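Local coordinates for protein pectate lyase 47 (Bacillus sp. TS-47, PDB 1VBL) that probably cleaves pectate, the polygalacturonate of plant cell walls, by calcium-dependent eliminative lysis, as a thermostable, secreted polysaccharide lyase of family 1, at residues D81-P86 / Q119-D124; T357-P362 / R366-V371; V7-D12 / H199-H204. One frame throughout, in Å; residues are numbered along the deposited sequence.

Contact 1: D81-P86 / Q119-D124; sequences DFYKDP and QKKQKD
The phenol ring of Tyr83 is packed on both faces: Gln122 CB sits over its centre on one, and Phe82 CD2 lies toward the rim on the other, while Lys121 CG meets the ring's edge in plane. Gln122 CB stands 3.8 Å from the centroid of the Tyr83 ring, only 10° off the ring normal, a clear CH-pi contact. The backbone shares in it, since Tyr83 CE2 comes within 3.4 Å of Gln122 CA. Farther along, the Gln122 side chain runs out over the ring, its amide plane inclined 32° to it, and NE2 passes 3.8 Å from Tyr83 CE1; its OE1 accepts a hydrogen bond from the backbone N of Tyr171. The short helix 80-83 is thereby packed against the C-terminal part of the long helix 110-126; the side chain of Gln122 is about 14 Å from the bound calcium ion. Lys121 reaches across beside it. Its CG is anti to the backbone N (chi1 -171°) and the chain beyond is extended, which carries NZ to a hydrogen bond with Phe82 O, 2.9 Å from Lys121 NZ. The same ammonium lies over the face of the Phe82 ring, 4.7 Å from NZ to the centroid, as a cation-pi contact. Beyond the turn, Asp85 forms a salt bridge with Arg117 of the long helix.

Contact 2: T357-P362 / R366-V371; sequences TIVDLP and RYIDLV
Ile358 and Tyr367 form an antiparallel non-hydrogen-bonded pair, and Val359 and Arg366 next to them a hydrogen-bonded one, closed by Val359 N to Arg366 O at 2.9 Å and Arg366 N to Val359 O at 3.0 Å. A third backbone bond joins Ile368 N to Thr357 O at 2.8 Å, and a water accepts from Thr357 N and donates to Ile368 O. Ile358 and Tyr367 share one face of the hairpin. Ile358 CG1 lies over the phenol ring toward its rim, 3.8 Å from CG1 to the Tyr367 ring centroid, a CH-pi contact. On the face carrying Val359 and Arg366, the two side chains run alongside each other. Arg366 CG is set between its backbone N and carbonyl carbon (chi1 75°), and a bend at chi2 lays the guanidinium with one face on Val359 CG1, which is 3.6 Å from Arg366 NE. Arg366 NH1 reaches past it to Leu361 CD1 and hydrogen-bonds Asn363 OD1 in the turn. Val359 CG1 also meets Ile368 CG2 at 3.8 Å, and Thr357 CG2 touches Leu370 CD1 at 3.6 Å. Strand 351-361 is hydrogen-bonded along its other edge to the parallel strand 322-332, whose Phe330 touches both Thr357 and Leu370, while strand 364-367 leads through the N-cap residue Asp369 into helix 370-377.

Contact 3: V7-D12 / H199-H204; sequences VLKPYD and HIWIDH
The parallel beta-helix, the fold of polysaccharide lyase family 1, is met here on its outer side by the N-terminal segment, which lies across strand 200-208 where Trp201 projects from it. Leu8 CD1 sits on one face of the indole, 3.3 Å from the centroid of the five-membered ring and 4° off its normal, a close CH-pi contact. With Leu8 CG anti to the backbone N (chi1 -176°), chi2 of 76° turns CD1 over the pyrrole part, with Trp201 CE2 at 3.4 Å and NE1 at 3.5 Å from Leu8 CD1. The six-membered ring is met mainly by backbone: Trp201 CZ3 lies 3.6 Å from Val7 C, and Trp201 CE3 3.8 Å from Leu8 N. The opposite face of the indole carries Asp203 CB, from the next residue along the strand that points the same way, so the ring is held between the N-terminal segment and its own strand. Ile200 and Ile202 alternate with these two and turn inward, toward Ile194 and Ile192 of strand 192-195, as expected for the inside of a beta-helix coil. Trp201 NE1 hydrogen-bonds Ser244 OG on the adjacent coil, and the same hydroxyl bonds Asp203 OD1. Asp203 OD2 accepts a hydrogen bond from His204 ND1 at 2.7 Å; OD2 lies in the imidazole plane, whereas ND1 stands above the carboxylate plane. The same OD2 forms a salt bridge with Arg161. The segment 7-12 bends in a type I turn from Lys9 to Asp12. A salt bridge from Lys9 to Asp12 across the turn is modelled, but it is doubtful because Lys9 NZ is placed too close to a neighbour. Asp12 OD1 is bonded to His275 NE2, linking the turn to a further coil.

From the N terminus, residues 7-12 come first, and contact 3 is completed only when the chain reaches 199-204, closing a loop of 186 intervening residues. Contact 1 opens and closes within that loop, joining helix 80-83 to helix 110-126 across 32 residues, 21 of them helical. Contact 2 follows in series, a tight hairpin with three residues between its segments. Contact 3 ties the N-terminal segment to strand 200-208 of the beta-helix, whereas contact 2 folds strand 364-367 back on strand 351-361, which pairs with the parallel strands. Contacts 1 and 2 lie on opposite sides of the chain's centre, about 47 Å between centres, and no two of the three touch.

Contact 1: D81-P86 / Q119-D124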
# COMPACT_ATOMS: atom_id res chain seq x y z
N ASP A 81 25.32 3.03 -7.15
CA ASP A 81 26.73 3.21 -6.83
C ASP A 81 26.91 4.07 -5.58
O ASP A 81 27.84 3.87 -4.79
CB ASP A 81 27.46 3.84 -8.02
CG ASP A 81 26.91 5.22 -8.39
OD1 ASP A 81 25.68 5.39 -8.43
OD2 ASP A 81 27.73 6.12 -8.67
N PHE A 82 26.00 5.03 -5.39
CA PHE A 82 26.03 5.92 -4.24
C PHE A 82 25.79 5.14 -2.95
O PHE A 82 26.41 5.42 -1.92
CB PHE A 82 24.94 6.99 -4.42
CG PHE A 82 24.82 7.94 -3.26
CD1 PHE A 82 25.58 9.10 -3.21
CD2 PHE A 82 23.91 7.69 -2.24
CE1 PHE A 82 25.44 10.00 -2.15
CE2 PHE A 82 23.76 8.58 -1.17
CZ PHE A 82 24.53 9.74 -1.13
N TYR A 83 24.90 4.16 -3.02
CA TYR A 83 24.56 3.36 -1.85
C TYR A 83 25.40 2.11 -1.62
O TYR A 83 25.48 1.62 -0.50
CB TYR A 83 23.10 2.92 -1.93
CG TYR A 83 22.09 4.04 -2.05
CD1 TYR A 83 21.36 4.21 -3.22
CD2 TYR A 83 21.83 4.88 -0.98
CE1 TYR A 83 20.38 5.19 -3.32
CE2 TYR A 83 20.85 5.87 -1.06
CZ TYR A 83 20.13 6.02 -2.23
OH TYR A 83 19.15 6.97 -2.32
N LYS A 84 26.00 1.60 -2.69
CA LYS A 84 26.77 0.36 -2.63
C LYS A 84 27.90 0.27 -1.61
O LYS A 84 28.80 1.11 -1.56
CB LYS A 84 27.32 0.04 -4.02
CG LYS A 84 27.83 -1.39 -4.16
CD LYS A 84 28.37 -1.68 -5.56
CE LYS A 84 29.75 -1.08 -5.78
NZ LYS A 84 30.76 -1.65 -4.83
N ASP A 85 27.83 -0.78 -0.79
CA ASP A 85 28.85 -1.04 0.23
C ASP A 85 30.12 -1.46 -0.53
O ASP A 85 30.05 -2.09 -1.58
CB ASP A 85 28.39 -2.20 1.13
CG ASP A 85 29.37 -2.51 2.24
OD1 ASP A 85 29.33 -1.84 3.29
OD2 ASP A 85 30.20 -3.43 2.05
N PRO A 86 31.30 -1.11 0.01
CA PRO A 86 32.58 -1.46 -0.64
C PRO A 86 32.75 -2.96 -0.83
O PRO A 86 33.47 -3.41 -1.73
CB PRO A 86 33.62 -0.90 0.33
CG PRO A 86 32.90 0.19 1.05
CD PRO A 86 31.53 -0.37 1.26
N GLN A 119 21.58 -1.73 1.54
CA GLN A 119 20.14 -1.55 1.66
C GLN A 119 19.82 -0.54 2.76
O GLN A 119 18.97 0.33 2.58
CB GLN A 119 19.48 -2.89 1.98
CG GLN A 119 17.98 -2.80 2.20
CD GLN A 119 17.47 -3.86 3.15
OE1 GLN A 119 17.59 -5.05 2.89
NE2 GLN A 119 16.91 -3.42 4.27
N LYS A 120 20.50 -0.66 3.90
CA LYS A 120 20.27 0.26 5.00
C LYS A 120 20.57 1.70 4.61
O LYS A 120 19.86 2.62 5.02
CB LYS A 120 21.13 -0.12 6.21
CG LYS A 120 20.96 0.85 7.38
CD LYS A 120 21.87 0.51 8.54
CE LYS A 120 21.77 1.56 9.63
NZ LYS A 120 20.35 1.75 10.07
N LYS A 121 21.61 1.90 3.81
CA LYS A 121 21.96 3.25 3.38
C LYS A 121 20.86 3.85 2.51
O LYS A 121 20.53 5.03 2.63
CB LYS A 121 23.30 3.25 2.62
CG LYS A 121 23.81 4.66 2.33
CD LYS A 121 25.22 4.66 1.74
CE LYS A 121 25.64 6.07 1.37
NZ LYS A 121 27.01 6.13 0.78
N GLN A 122 20.27 3.04 1.64
CA GLN A 122 19.20 3.56 0.80
C GLN A 122 17.95 3.79 1.65
O GLN A 122 17.28 4.81 1.52
CB GLN A 122 18.88 2.60 -0.35
CG GLN A 122 17.67 3.04 -1.17
CD GLN A 122 17.56 2.32 -2.50
OE1 GLN A 122 17.78 1.12 -2.59
NE2 GLN A 122 17.19 3.06 -3.55
N LYS A 123 17.66 2.85 2.54
CA LYS A 123 16.50 2.95 3.41
C LYS A 123 16.54 4.23 4.24
O LYS A 123 15.58 4.99 4.28
CB LYS A 123 16.43 1.73 4.34
CG LYS A 123 15.22 1.69 5.26
CD LYS A 123 15.55 2.16 6.66
CE LYS A 123 16.62 1.29 7.31
NZ LYS A 123 16.30 -0.17 7.21
N ASP A 124 17.67 4.47 4.91
CA ASP A 124 17.82 5.65 5.74
C ASP A 124 17.67 6.96 4.96
O ASP A 124 17.39 8.00 5.55
CB ASP A 124 19.18 5.64 6.46
CG ASP A 124 19.25 4.58 7.55
OD1 ASP A 124 18.19 4.07 7.98
OD2 ASP A 124 20.38 4.25 7.98

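Contact 2: T357-P362 / R366-V371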
# COMPACT_ATOMS: atom_id res chain seq x y z
N THR A 357 -21.89 -7.51 -4.54
CA THR A 357 -20.78 -7.60 -5.48
C THR A 357 -21.25 -7.82 -6.91
O THR A 357 -22.13 -8.64 -7.17
CB THR A 357 -19.82 -8.77 -5.14
OG1 THR A 357 -19.29 -8.61 -3.81
CG2 THR A 357 -18.66 -8.81 -6.13
N ILE A 358 -20.68 -7.06 -7.84
CA ILE A 358 -21.00 -7.24 -9.24
C ILE A 358 -19.73 -7.65 -9.96
O ILE A 358 -18.65 -7.13 -9.68
CB ILE A 358 -21.51 -5.94 -9.90
CG1 ILE A 358 -22.90 -5.57 -9.38
CG2 ILE A 358 -21.55 -6.12 -11.43
CD1 ILE A 358 -23.47 -4.30 -10.01
N VAL A 359 -19.86 -8.59 -10.88
CA VAL A 359 -18.72 -9.01 -11.68
C VAL A 359 -19.14 -8.74 -13.12
O VAL A 359 -20.25 -9.09 -13.54
CB VAL A 359 -18.37 -10.51 -11.49
CG1 VAL A 359 -19.50 -11.40 -11.99
CG2 VAL A 359 -17.08 -10.83 -12.23
N ASP A 360 -18.27 -8.07 -13.86
CA ASP A 360 -18.53 -7.71 -15.25
C ASP A 360 -17.53 -8.46 -16.11
O ASP A 360 -16.37 -8.06 -16.21
CB ASP A 360 -18.35 -6.20 -15.42
CG ASP A 360 -18.88 -5.69 -16.75
OD1 ASP A 360 -18.77 -6.40 -17.77
OD2 ASP A 360 -19.40 -4.55 -16.77
N LEU A 361 -17.98 -9.54 -16.74
CA LEU A 361 -17.12 -10.37 -17.58
C LEU A 361 -17.60 -10.38 -19.04
O LEU A 361 -18.71 -9.95 -19.34
CB LEU A 361 -17.10 -11.80 -17.06
CG LEU A 361 -16.81 -12.00 -15.57
CD1 LEU A 361 -16.84 -13.49 -15.25
CD2 LEU A 361 -15.45 -11.41 -15.22
N PRO A 362 -16.76 -10.88 -19.95
CA PRO A 362 -17.21 -10.90 -21.34
C PRO A 362 -18.45 -11.77 -21.55
O PRO A 362 -19.22 -11.55 -22.48
CB PRO A 362 -15.99 -11.39 -22.12
CG PRO A 362 -15.11 -12.05 -21.08
CD PRO A 362 -15.33 -11.21 -19.85
N ARG A 366 -23.27 -9.28 -13.80
CA ARG A 366 -24.30 -9.61 -12.83
C ARG A 366 -23.82 -9.59 -11.39
O ARG A 366 -22.62 -9.58 -11.13
CB ARG A 366 -24.89 -10.99 -13.12
CG ARG A 366 -24.00 -12.16 -12.72
CD ARG A 366 -22.78 -12.28 -13.61
NE ARG A 366 -22.06 -13.53 -13.37
CZ ARG A 366 -21.08 -13.99 -14.13
NH1 ARG A 366 -20.68 -13.31 -15.20
NH2 ARG A 366 -20.49 -15.15 -13.84
N TYR A 367 -24.77 -9.60 -10.47
CA TYR A 367 -24.45 -9.65 -9.05
C TYR A 367 -23.97 -11.07 -8.81
O TYR A 367 -24.47 -12.01 -9.44
CB TYR A 367 -25.68 -9.37 -8.19
CG TYR A 367 -26.00 -7.90 -8.05
CD1 TYR A 367 -26.96 -7.30 -8.85
CD2 TYR A 367 -25.31 -7.11 -7.13
CE1 TYR A 367 -27.24 -5.93 -8.74
CE2 TYR A 367 -25.57 -5.75 -7.01
CZ TYR A 367 -26.53 -5.17 -7.82
OH TYR A 367 -26.78 -3.82 -7.69
N ILE A 368 -23.02 -11.23 -7.90
CA ILE A 368 -22.50 -12.55 -7.62
C ILE A 368 -22.10 -12.68 -6.16
O ILE A 368 -21.73 -11.69 -5.51
CB ILE A 368 -21.27 -12.84 -8.51
CG1 ILE A 368 -20.75 -14.26 -8.26
CG2 ILE A 368 -20.17 -11.82 -8.24
CD1 ILE A 368 -19.63 -14.67 -9.21
N ASP A 369 -22.21 -13.89 -5.64
CA ASP A 369 -21.82 -14.18 -4.26
C ASP A 369 -20.40 -14.73 -4.37
O ASP A 369 -20.20 -15.91 -4.64
CB ASP A 369 -22.75 -15.25 -3.67
CG ASP A 369 -22.48 -15.50 -2.20
OD1 ASP A 369 -21.35 -15.27 -1.75
OD2 ASP A 369 -23.41 -15.94 -1.49
N LEU A 370 -19.41 -13.86 -4.17
CA LEU A 370 -18.02 -14.29 -4.28
C LEU A 370 -17.61 -15.31 -3.23
O LEU A 370 -16.77 -16.17 -3.49
CB LEU A 370 -17.08 -13.08 -4.22
CG LEU A 370 -17.12 -12.16 -5.46
CD1 LEU A 370 -16.04 -11.10 -5.33
CD2 LEU A 370 -16.89 -12.99 -6.73
N VAL A 371 -18.20 -15.24 -2.04
CA VAL A 371 -17.87 -16.20 -1.00
C VAL A 371 -18.35 -17.58 -1.45
O VAL A 371 -17.61 -18.56 -1.34
CB VAL A 371 -18.54 -15.86 0.36
CG1 VAL A 371 -18.33 -16.99 1.34
CG2 VAL A 371 -17.93 -14.57 0.92
O HOH W 1 -22.23 -10.26 -3.23

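Contact 3: V7-D12 / H199-H204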
# COMPACT_ATOMS: atom_id res chain seq x y z
N VAL A 7 -10.34 18.16 6.78
CA VAL A 7 -10.16 16.99 7.63
C VAL A 7 -11.15 15.89 7.28
O VAL A 7 -12.06 16.10 6.48
CB VAL A 7 -10.30 17.36 9.12
CG1 VAL A 7 -9.31 18.46 9.49
CG2 VAL A 7 -11.73 17.80 9.42
N LEU A 8 -10.95 14.73 7.88
CA LEU A 8 -11.80 13.57 7.66
C LEU A 8 -13.22 13.81 8.19
O LEU A 8 -13.40 14.31 9.30
CB LEU A 8 -11.20 12.36 8.37
CG LEU A 8 -11.92 11.02 8.16
CD1 LEU A 8 -11.59 10.49 6.77
CD2 LEU A 8 -11.49 10.03 9.23
N LYS A 9 -14.22 13.45 7.39
CA LYS A 9 -15.61 13.62 7.80
C LYS A 9 -15.84 12.85 9.09
O LYS A 9 -15.18 11.84 9.35
CB LYS A 9 -16.57 13.12 6.71
CG LYS A 9 -16.48 13.88 5.39
CD LYS A 9 -15.64 13.11 4.37
CE LYS A 9 -14.21 12.86 4.87
NZ LYS A 9 -13.39 12.07 3.95
N PRO A 10 -16.79 13.31 9.92
CA PRO A 10 -17.11 12.69 11.20
C PRO A 10 -17.35 11.18 11.24
O PRO A 10 -17.08 10.54 12.26
CB PRO A 10 -18.32 13.49 11.68
CG PRO A 10 -18.95 13.97 10.42
CD PRO A 10 -17.75 14.39 9.61
N TYR A 11 -17.86 10.60 10.16
CA TYR A 11 -18.12 9.16 10.13
C TYR A 11 -17.43 8.46 8.97
O TYR A 11 -17.79 7.34 8.61
CB TYR A 11 -19.63 8.88 10.02
CG TYR A 11 -20.44 9.38 11.19
CD1 TYR A 11 -20.85 10.72 11.26
CD2 TYR A 11 -20.79 8.53 12.24
CE1 TYR A 11 -21.58 11.19 12.35
CE2 TYR A 11 -21.52 9.00 13.33
CZ TYR A 11 -21.91 10.33 13.38
OH TYR A 11 -22.62 10.79 14.47
N ASP A 12 -16.42 9.10 8.38
CA ASP A 12 -15.76 8.49 7.24
C ASP A 12 -14.72 7.43 7.58
O ASP A 12 -13.52 7.71 7.66
CB ASP A 12 -15.12 9.57 6.35
CG ASP A 12 -14.67 9.01 5.00
OD1 ASP A 12 -14.91 7.81 4.75
OD2 ASP A 12 -14.08 9.76 4.20
N HIS A 199 -5.27 6.56 13.36
CA HIS A 199 -5.93 7.75 12.82
C HIS A 199 -5.17 8.32 11.63
O HIS A 199 -4.61 9.42 11.68
CB HIS A 199 -6.11 8.81 13.91
CG HIS A 199 -7.12 8.41 14.94
ND1 HIS A 199 -6.78 7.76 16.11
CD2 HIS A 199 -8.47 8.51 14.94
CE1 HIS A 199 -7.88 7.47 16.78
NE2 HIS A 199 -8.92 7.91 16.10
N ILE A 200 -5.15 7.54 10.55
CA ILE A 200 -4.46 7.93 9.33
C ILE A 200 -5.46 7.95 8.18
O ILE A 200 -6.22 7.00 8.01
CB ILE A 200 -3.34 6.92 8.97
CG1 ILE A 200 -2.49 6.62 10.21
CG2 ILE A 200 -2.50 7.47 7.83
CD1 ILE A 200 -1.77 7.82 10.80
N TRP A 201 -5.45 9.02 7.41
CA TRP A 201 -6.34 9.14 6.27
C TRP A 201 -5.51 9.29 5.00
O TRP A 201 -4.76 10.25 4.86
CB TRP A 201 -7.26 10.36 6.45
CG TRP A 201 -8.29 10.53 5.37
CD1 TRP A 201 -8.91 9.54 4.65
CD2 TRP A 201 -8.88 11.76 4.94
NE1 TRP A 201 -9.85 10.08 3.81
CE2 TRP A 201 -9.85 11.44 3.97
CE3 TRP A 201 -8.68 13.11 5.29
CZ2 TRP A 201 -10.63 12.43 3.34
CZ3 TRP A 201 -9.45 14.08 4.66
CH2 TRP A 201 -10.41 13.74 3.70
N ILE A 202 -5.64 8.31 4.11
CA ILE A 202 -4.93 8.30 2.83
C ILE A 202 -6.02 8.51 1.80
O ILE A 202 -6.81 7.61 1.54
CB ILE A 202 -4.24 6.95 2.60
CG1 ILE A 202 -3.32 6.62 3.78
CG2 ILE A 202 -3.48 6.97 1.27
CD1 ILE A 202 -2.28 7.68 4.08
N ASP A 203 -6.06 9.69 1.19
CA ASP A 203 -7.14 10.02 0.27
C ASP A 203 -6.73 10.73 -1.02
O ASP A 203 -5.86 11.59 -1.03
CB ASP A 203 -8.15 10.88 1.05
CG ASP A 203 -9.29 11.39 0.20
OD1 ASP A 203 -10.29 10.66 0.05
OD2 ASP A 203 -9.18 12.52 -0.32
N HIS A 204 -7.39 10.36 -2.12
CA HIS A 204 -7.12 10.95 -3.43
C HIS A 204 -5.66 10.97 -3.86
O HIS A 204 -5.14 12.00 -4.30
CB HIS A 204 -7.70 12.37 -3.52
CG HIS A 204 -9.17 12.40 -3.80
ND1 HIS A 204 -10.13 12.45 -2.81
CD2 HIS A 204 -9.85 12.36 -4.98
CE1 HIS A 204 -11.33 12.45 -3.36
NE2 HIS A 204 -11.19 12.40 -4.67